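PDB 5KJP: enoyl-CoA hydratase from Mycobacterium tuberculosis, which probably catalyses the reversible addition of water to the double bond of 2-enoyl-CoA thioesters in fatty acid metabolism, as a member of the crotonase superfamily. Local coordinates for residues D52-D57 with R99-P104; A113-T118 with I137-R142; A107-Y112 with D125-A130. All coordinates share one frame; numbering follows the deposited sequence.

The three contacts sit at successive places along the crotonase fold. Interaction 1 ties the end of helix 41-56 to the linker ahead of strand 105-109, interaction 3 pairs that strand with strand 126-130, and interaction 2 lies beyond, where Gly-116 and Glu-139 probably form part of the active site, as in relatives. Interactions 1 and 2 are on opposite sides of the chain's centre, their own centres about 25 Å apart. Interactions 1 and 3 touch, with Pro-104 CA 3.3 Å from Asp-125 OD2, and Lys-216 joins them by binding Pro-101 O, Lys-103 O and Asp-125. The segments of interactions 2 and 3 adjoin in sequence and alternate along the chain, their centres about 16 Å apart.

Interaction 1: D52-D57 with R99-P104; sequences DQLDGD and RPPTKP
In both Asp-55 and Lys-103, CG lies anti to the carbonyl carbon and beside the backbone N (chi1 -80° in Asp-55), which points the carboxylate at the linker amides and the lysine chain, extended beyond CG, along the end of the helix. Both carboxylate oxygens are used: Asp-55 OD2 accepts Thr-102 N at 2.8 Å and Asp-55 OD1 accepts Lys-103 N at 3.0 Å. Each N-H comes from the syn side, a little over 20° out of the carboxylate plane, and the bond from Thr-102 is nearly straight, at 174°. A short acidic side chain with two acceptors suits two successive amides, and their pull fixes the rotation of the carboxylate.

In the crotonase fold this joins the last turn of helix 41-56 to the irregular, proline-rich linker that enters strand 105-109 of the central sheet. There Lys-103 NZ binds Leu-54 O at 2.8 Å, in the carbonyl plane, and also Leu-60 O. An ammonium group fits this helix end, whose carbonyls would present partial negative charge.

Leu-54 fills the inner side of the contact. It and Lys-103 run alongside each other, pointing opposite ways, with Leu-54 CD1 3.9 Å from Lys-103 CD; Leu-54 CD2 reaches Pro-101 CB, also at 3.9 Å. Lysine thus offers methylene groups to leucine before its charge reaches the carbonyls. Asp-52, about one turn before Asp-55, pairs with Arg-92 in a salt bridge; Arg-99 stays farther off, its NE 4.5 Å from Asp-52 OD1. Helix 209-221 covers the linker through Val-213, which touches Thr-102 and Lys-103.

Interaction 2: A113-T118 with I137-R142; sequences ALAGGT and IPEVKR
The glycine-rich turn that starts helix 116-123, an element of the crotonase active site, meets the loop after strand 134-136 where Ala-115 faces Glu-139. By comparison with relatives, the amide of Gly-116 probably belongs to the oxyanion hole, and Glu-139 aligns with one of the two glutamates that act in catalysis there, so is probably catalytic. The Glu-139 chain bends at chi2 (84°), which carries its carboxylate back over Ala-115: OE2 is 3.3 Å from Ala-115 CB and 3.9 Å from Gly-116 N, without a hydrogen bond. Ala-115, at the N-cap, has a side chain small enough for the carboxylate to lie against it. Beside it, Pro-138 lays its CD 3.8 Å from Ala-115 N.

At Thr-118, the methyl CG2 touches Ile-137 CG2 at 3.9 Å, the side chains crossing at about a right angle. OG1 of the threonine donates to Ala-113 O at 2.6 Å, from above the carbonyl plane, and accepts Gly-136 N, so it ties the start of the helix to both strand 112-114 and strand 134-136.

Val-140 packs on Thr-215 of the third subunit, while strand 134-136 pairs with strand 112-114 and Ile-137 packs on Leu-151 and Leu-154 of helix 150-157.

Interaction 3: A107-Y112 with D125-A130; sequences AAVEGY and DLIVAA
Ala-107 opens a run of parallel pairing with strand 126-130: its N donates to Leu-126 O at 2.8 Å, and its O accepts Val-128 N at the same length, so one residue bonds to both neighbours of Ile-127. Ala-108, paired with Val-128, turns its methyl to the face opposite Ala-107, the same one as Val-128, and its CA makes a C-H...O contact with Val-128 O at 3.4 Å.

Val-109 repeats the pattern. Its N meets Val-128 O at 2.7 Å, almost straight (173°), and its O accepts Ala-130 N at 2.8 Å. With CG1 anti to the backbone N (chi1 177°), the valine turns CG2 toward Ile-127 CG2, 4.1 Å away, while its CB lies 4.0 Å from Ala-129 CB. Beta-branched valine and isoleucine suit a strand, and small alanines stand where helix 193-205 and Phe-135 come close.

Glu-110, just past the strand, bends at chi2 so that OE1 comes to 3.2 Å from Ala-130 CB. The carboxylate is held from elsewhere, by Gly-191 N on OE1 and Ala-193 N on OE2.

The strands, 15° apart in direction, are neighbours in the central sheet, joined by strand 112-114 of a second sheet and helix 116-123, as in the beta-beta-alpha turns of the crotonase fold. Phe-135 of strand 134-136 covers Val-109, Ile-127 and Ala-129; helix 193-205 covers Ala-108 and Val-128, and strand 62-67 borders strand 105-109 on its other edge.

Interaction 1: D52-D57 with R99-P104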
loop_
_atom_site.group_PDB
_atom_site.type_symbol
_atom_site.label_atom_id
_atom_site.label_comp_id
_atom_site.label_asym_id
_atom_site.label_seq_id
_atom_site.Cartn_x
_atom_site.Cartn_y
_atom_site.Cartn_z
ATOM N N ASP A 52 12.027 11.233 -24.452
ATOM C CA ASP A 52 11.443 11.340 -25.792
ATOM C C ASP A 52 12.088 10.328 -26.724
ATOM O O ASP A 52 11.413 9.689 -27.538
ATOM C CB ASP A 52 11.605 12.751 -26.378
ATOM C CG ASP A 52 10.780 13.794 -25.646
ATOM O OD1 ASP A 52 9.885 13.412 -24.864
ATOM O OD2 ASP A 52 11.025 15.000 -25.856
ATOM N N GLN A 53 13.404 10.186 -26.601
ATOM C CA GLN A 53 14.140 9.244 -27.433
ATOM C C GLN A 53 13.700 7.812 -27.150
ATOM O O GLN A 53 13.441 7.037 -28.076
ATOM C CB GLN A 53 15.641 9.381 -27.202
ATOM C CG GLN A 53 16.480 8.431 -28.042
ATOM C CD GLN A 53 17.966 8.584 -27.774
ATOM O OE1 GLN A 53 18.392 9.509 -27.081
ATOM N NE2 GLN A 53 18.764 7.669 -28.311
ATOM N N LEU A 54 13.633 7.472 -25.865
ATOM C CA LEU A 54 13.167 6.162 -25.423
ATOM C C LEU A 54 11.819 5.813 -26.038
ATOM O O LEU A 54 11.673 4.778 -26.683
ATOM C CB LEU A 54 13.057 6.113 -23.892
ATOM C CG LEU A 54 12.307 4.902 -23.319
ATOM C CD1 LEU A 54 13.081 3.598 -23.576
ATOM C CD2 LEU A 54 12.019 5.101 -21.829
ATOM N N ASP A 55 10.839 6.692 -25.851
ATOM C CA ASP A 55 9.472 6.372 -26.245
ATOM C C ASP A 55 9.288 6.434 -27.761
ATOM O O ASP A 55 8.430 5.743 -28.314
ATOM C CB ASP A 55 8.479 7.307 -25.546
ATOM C CG ASP A 55 8.196 6.888 -24.105
ATOM O OD1 ASP A 55 8.553 5.747 -23.730
ATOM O OD2 ASP A 55 7.618 7.696 -23.348
ATOM N N GLY A 56 10.108 7.234 -28.433
ATOM C CA GLY A 56 9.963 7.434 -29.865
ATOM C C GLY A 56 10.691 6.429 -30.740
ATOM O O GLY A 56 10.406 6.318 -31.932
ATOM N N ASP A 57 11.634 5.694 -30.161
ATOM C CA ASP A 57 12.479 4.797 -30.946
ATOM C C ASP A 57 11.997 3.355 -30.812
ATOM O O ASP A 57 12.043 2.776 -29.730
ATOM C CB ASP A 57 13.939 4.930 -30.499
ATOM C CG ASP A 57 14.912 4.155 -31.381
ATOM O OD1 ASP A 57 14.491 3.261 -32.147
ATOM O OD2 ASP A 57 16.121 4.446 -31.293
ATOM N N ARG A 99 5.806 13.979 -16.318
ATOM C CA ARG A 99 5.569 13.330 -17.602
ATOM C C ARG A 99 6.402 12.051 -17.701
ATOM O O ARG A 99 7.338 11.976 -18.500
ATOM C CB ARG A 99 5.904 14.290 -18.750
ATOM C CG ARG A 99 5.558 13.777 -20.142
ATOM C CD ARG A 99 6.197 14.640 -21.218
ATOM N NE ARG A 99 6.097 14.023 -22.538
ATOM C CZ ARG A 99 4.989 13.998 -23.275
ATOM N NH1 ARG A 99 3.872 14.560 -22.828
ATOM N NH2 ARG A 99 5.000 13.410 -24.465
ATOM N N PRO A 100 6.072 11.040 -16.879
ATOM C CA PRO A 100 6.841 9.790 -16.892
ATOM C C PRO A 100 6.750 9.107 -18.255
ATOM O O PRO A 100 5.727 9.233 -18.930
ATOM C CB PRO A 100 6.169 8.941 -15.798
ATOM C CG PRO A 100 5.311 9.887 -15.021
ATOM C CD PRO A 100 4.924 10.974 -15.958
ATOM N N PRO A 101 7.810 8.396 -18.663
ATOM C CA PRO A 101 7.802 7.749 -19.979
ATOM C C PRO A 101 6.755 6.646 -20.083
ATOM O O PRO A 101 6.270 6.139 -19.066
ATOM C CB PRO A 101 9.214 7.159 -20.092
ATOM C CG PRO A 101 9.620 6.923 -18.671
ATOM C CD PRO A 101 9.019 8.063 -17.889
ATOM N N THR A 102 6.416 6.285 -21.314
ATOM C CA THR A 102 5.521 5.169 -21.587
ATOM C C THR A 102 6.222 3.829 -21.367
ATOM O O THR A 102 5.680 2.924 -20.734
ATOM C CB THR A 102 4.992 5.257 -23.017
ATOM O OG1 THR A 102 4.241 6.470 -23.155
ATOM C CG2 THR A 102 4.108 4.055 -23.356
ATOM N N LYS A 103 7.437 3.716 -21.887
ATOM C CA LYS A 103 8.219 2.494 -21.739
ATOM C C LYS A 103 8.809 2.408 -20.324
ATOM O O LYS A 103 8.892 3.418 -19.632
ATOM C CB LYS A 103 9.310 2.448 -22.809
ATOM C CG LYS A 103 8.741 2.290 -24.216
ATOM C CD LYS A 103 9.828 2.349 -25.289
ATOM C CE LYS A 103 9.211 2.329 -26.679
ATOM N NZ LYS A 103 10.210 2.650 -27.737
ATOM N N PRO A 104 9.202 1.199 -19.881
ATOM C CA PRO A 104 9.720 1.067 -18.512
ATOM C C PRO A 104 11.024 1.834 -18.277
ATOM O O PRO A 104 11.899 1.920 -19.146
ATOM C CB PRO A 104 9.946 -0.446 -18.358
ATOM C CG PRO A 104 9.070 -1.072 -19.387
ATOM C CD PRO A 104 9.063 -0.112 -20.542
#

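Interaction 2: A113-T118 with I137-R142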
loop_
_atom_site.group_PDB
_atom_site.type_symbol
_atom_site.label_atom_id
_atom_site.label_comp_id
_atom_site.label_asym_id
_atom_site.label_seq_id
_atom_site.Cartn_x
_atom_site.Cartn_y
_atom_site.Cartn_z
ATOM N N ALA A 113 20.365 9.911 -3.367
ATOM C CA ALA A 113 19.240 10.383 -4.166
ATOM C C ALA A 113 18.350 11.213 -3.251
ATOM O O ALA A 113 17.483 10.665 -2.556
ATOM C CB ALA A 113 18.457 9.214 -4.766
ATOM N N LEU A 114 18.576 12.523 -3.218
ATOM C CA LEU A 114 17.882 13.374 -2.252
ATOM C C LEU A 114 16.992 14.428 -2.901
ATOM O O LEU A 114 17.324 14.971 -3.960
ATOM C CB LEU A 114 18.892 14.069 -1.332
ATOM C CG LEU A 114 19.722 13.159 -0.425
ATOM C CD1 LEU A 114 20.823 13.954 0.268
ATOM C CD2 LEU A 114 18.815 12.469 0.593
ATOM N N ALA A 115 15.874 14.713 -2.235
ATOM C CA ALA A 115 14.921 15.739 -2.653
ATOM C C ALA A 115 14.466 15.453 -4.073
ATOM O O ALA A 115 13.897 14.393 -4.336
ATOM C CB ALA A 115 15.540 17.139 -2.534
ATOM N N GLY A 116 14.740 16.373 -4.996
ATOM C CA GLY A 116 14.444 16.134 -6.403
ATOM C C GLY A 116 15.026 14.832 -6.942
ATOM O O GLY A 116 14.464 14.220 -7.853
ATOM N N GLY A 117 16.151 14.402 -6.377
ATOM C CA GLY A 117 16.762 13.138 -6.749
ATOM C C GLY A 117 15.893 11.938 -6.397
ATOM O O GLY A 117 15.759 11.001 -7.188
ATOM N N THR A 118 15.302 11.962 -5.203
ATOM C CA THR A 118 14.367 10.918 -4.813
ATOM C C THR A 118 13.132 11.032 -5.702
ATOM O O THR A 118 12.563 10.025 -6.118
ATOM C CB THR A 118 13.996 11.014 -3.300
ATOM O OG1 THR A 118 14.961 10.280 -2.534
ATOM C CG2 THR A 118 12.604 10.442 -3.024
ATOM N N ILE A 137 13.551 13.128 1.366
ATOM C CA ILE A 137 12.918 14.358 0.910
ATOM C C ILE A 137 12.994 15.386 2.045
ATOM O O ILE A 137 12.045 15.563 2.817
ATOM C CB ILE A 137 11.456 14.125 0.463
ATOM C CG1 ILE A 137 10.733 13.162 1.416
ATOM C CG2 ILE A 137 11.430 13.541 -0.957
ATOM C CD1 ILE A 137 9.224 13.045 1.142
ATOM N N PRO A 138 14.146 16.057 2.162
ATOM C CA PRO A 138 14.418 16.968 3.277
ATOM C C PRO A 138 13.873 18.388 3.068
ATOM O O PRO A 138 14.269 19.293 3.804
ATOM C CB PRO A 138 15.946 16.979 3.338
ATOM C CG PRO A 138 16.366 16.785 1.924
ATOM C CD PRO A 138 15.325 15.879 1.293
ATOM N N GLU A 139 12.970 18.572 2.105
ATOM C CA GLU A 139 12.487 19.908 1.745
ATOM C C GLU A 139 11.956 20.712 2.941
ATOM O O GLU A 139 12.200 21.917 3.034
ATOM C CB GLU A 139 11.403 19.802 0.659
ATOM C CG GLU A 139 11.942 19.589 -0.774
ATOM C CD GLU A 139 12.256 18.126 -1.116
ATOM O OE1 GLU A 139 12.496 17.317 -0.195
ATOM O OE2 GLU A 139 12.260 17.780 -2.323
ATOM N N VAL A 140 11.256 20.053 3.867
ATOM C CA VAL A 140 10.662 20.774 4.999
ATOM C C VAL A 140 11.717 21.407 5.904
ATOM O O VAL A 140 11.426 22.351 6.630
ATOM C CB VAL A 140 9.758 19.858 5.866
ATOM C CG1 VAL A 140 8.484 19.476 5.107
ATOM C CG2 VAL A 140 10.530 18.633 6.344
ATOM N N LYS A 141 12.941 20.890 5.861
ATOM C CA LYS A 141 14.029 21.456 6.662
ATOM C C LYS A 141 14.361 22.887 6.233
ATOM O O LYS A 141 14.867 23.682 7.033
ATOM C CB LYS A 141 15.281 20.581 6.564
ATOM C CG LYS A 141 15.121 19.178 7.144
ATOM C CD LYS A 141 16.449 18.428 7.128
ATOM C CE LYS A 141 16.363 17.117 7.894
ATOM N NZ LYS A 141 17.564 16.257 7.663
ATOM N N ARG A 142 14.078 23.192 4.967
ATOM C CA ARG A 142 14.299 24.521 4.399
ATOM C C ARG A 142 12.986 25.268 4.217
ATOM O O ARG A 142 12.916 26.230 3.445
ATOM C CB ARG A 142 15.015 24.430 3.048
ATOM C CG ARG A 142 16.355 23.727 3.078
ATOM C CD ARG A 142 16.857 23.475 1.661
ATOM N NE ARG A 142 18.003 24.315 1.334
ATOM C CZ ARG A 142 17.935 25.431 0.614
ATOM N NH1 ARG A 142 16.769 25.845 0.131
ATOM N NH2 ARG A 142 19.035 26.130 0.374
#

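Interaction 3: A107-Y112 with D125-A130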
loop_
_atom_site.group_PDB
_atom_site.type_symbol
_atom_site.label_atom_id
_atom_site.label_comp_id
_atom_site.label_asym_id
_atom_site.label_seq_id
_atom_site.Cartn_x
_atom_site.Cartn_y
_atom_site.Cartn_z
ATOM N N ALA A 107 15.581 3.224 -12.270
ATOM C CA ALA A 107 16.596 4.097 -11.687
ATOM C C ALA A 107 17.690 3.262 -11.021
ATOM O O ALA A 107 17.396 2.400 -10.190
ATOM C CB ALA A 107 15.963 5.065 -10.682
ATOM N N ALA A 108 18.943 3.504 -11.405
ATOM C CA ALA A 108 20.083 2.823 -10.794
ATOM C C ALA A 108 20.801 3.771 -9.847
ATOM O O ALA A 108 21.534 4.670 -10.280
ATOM C CB ALA A 108 21.045 2.300 -11.863
ATOM N N VAL A 109 20.594 3.559 -8.552
ATOM C CA VAL A 109 20.985 4.536 -7.539
ATOM C C VAL A 109 22.260 4.141 -6.796
ATOM O O VAL A 109 22.350 3.049 -6.237
ATOM C CB VAL A 109 19.851 4.744 -6.512
ATOM C CG1 VAL A 109 20.290 5.707 -5.396
ATOM C CG2 VAL A 109 18.587 5.252 -7.216
ATOM N N GLU A 110 23.233 5.045 -6.832
ATOM C CA GLU A 110 24.425 5.005 -5.988
ATOM C C GLU A 110 24.417 6.266 -5.127
ATOM O O GLU A 110 23.826 7.284 -5.516
ATOM C CB GLU A 110 25.716 4.956 -6.822
ATOM C CG GLU A 110 25.829 3.803 -7.821
ATOM C CD GLU A 110 26.386 2.524 -7.212
ATOM O OE1 GLU A 110 26.823 2.544 -6.038
ATOM O OE2 GLU A 110 26.402 1.495 -7.925
ATOM N N GLY A 111 25.083 6.211 -3.976
ATOM C CA GLY A 111 25.267 7.389 -3.144
ATOM C C GLY A 111 23.943 8.004 -2.732
ATOM O O GLY A 111 23.033 7.295 -2.325
ATOM N N TYR A 112 23.817 9.319 -2.862
ATOM C CA TYR A 112 22.591 9.989 -2.442
ATOM C C TYR A 112 21.628 10.271 -3.588
ATOM O O TYR A 112 22.028 10.786 -4.640
ATOM C CB TYR A 112 22.916 11.307 -1.736
ATOM C CG TYR A 112 23.463 11.133 -0.344
ATOM C CD1 TYR A 112 22.619 10.865 0.724
ATOM C CD2 TYR A 112 24.825 11.239 -0.094
ATOM C CE1 TYR A 112 23.111 10.704 2.003
ATOM C CE2 TYR A 112 25.329 11.080 1.186
ATOM C CZ TYR A 112 24.464 10.812 2.230
ATOM O OH TYR A 112 24.952 10.652 3.507
ATOM N N ASP A 125 9.916 3.451 -12.736
ATOM C CA ASP A 125 9.020 2.350 -12.395
ATOM C C ASP A 125 9.646 1.399 -11.396
ATOM O O ASP A 125 8.957 0.783 -10.582
ATOM C CB ASP A 125 8.644 1.582 -13.653
ATOM C CG ASP A 125 8.042 2.474 -14.701
ATOM O OD1 ASP A 125 7.021 3.128 -14.394
ATOM O OD2 ASP A 125 8.605 2.543 -15.810
ATOM N N LEU A 126 10.961 1.272 -11.493
ATOM C CA LEU A 126 11.709 0.301 -10.718
ATOM C C LEU A 126 12.973 0.971 -10.216
ATOM O O LEU A 126 13.522 1.855 -10.885
ATOM C CB LEU A 126 12.057 -0.919 -11.571
ATOM C CG LEU A 126 10.891 -1.637 -12.249
ATOM C CD1 LEU A 126 11.384 -2.664 -13.243
ATOM C CD2 LEU A 126 10.019 -2.299 -11.191
ATOM N N ILE A 127 13.430 0.558 -9.038
ATOM C CA ILE A 127 14.652 1.106 -8.475
ATOM C C ILE A 127 15.632 0.005 -8.090
ATOM O O ILE A 127 15.300 -0.920 -7.341
ATOM C CB ILE A 127 14.360 1.986 -7.236
ATOM C CG1 ILE A 127 13.451 3.164 -7.614
ATOM C CG2 ILE A 127 15.674 2.480 -6.612
ATOM C CD1 ILE A 127 12.966 3.996 -6.415
ATOM N N VAL A 128 16.839 0.110 -8.630
ATOM C CA VAL A 128 17.966 -0.692 -8.186
ATOM C C VAL A 128 18.885 0.230 -7.407
ATOM O O VAL A 128 19.268 1.291 -7.907
ATOM C CB VAL A 128 18.719 -1.321 -9.372
ATOM C CG1 VAL A 128 19.943 -2.095 -8.880
ATOM C CG2 VAL A 128 17.773 -2.222 -10.169
ATOM N N ALA A 129 19.225 -0.139 -6.178
ATOM C CA ALA A 129 20.035 0.755 -5.360
ATOM C C ALA A 129 21.194 0.036 -4.683
ATOM O O ALA A 129 21.052 -1.096 -4.207
ATOM C CB ALA A 129 19.157 1.448 -4.312
ATOM N N ALA A 130 22.343 0.700 -4.648
ATOM C CA ALA A 130 23.492 0.196 -3.905
ATOM C C ALA A 130 23.146 0.095 -2.425
ATOM O O ALA A 130 22.370 0.893 -1.910
ATOM C CB ALA A 130 24.704 1.098 -4.112
#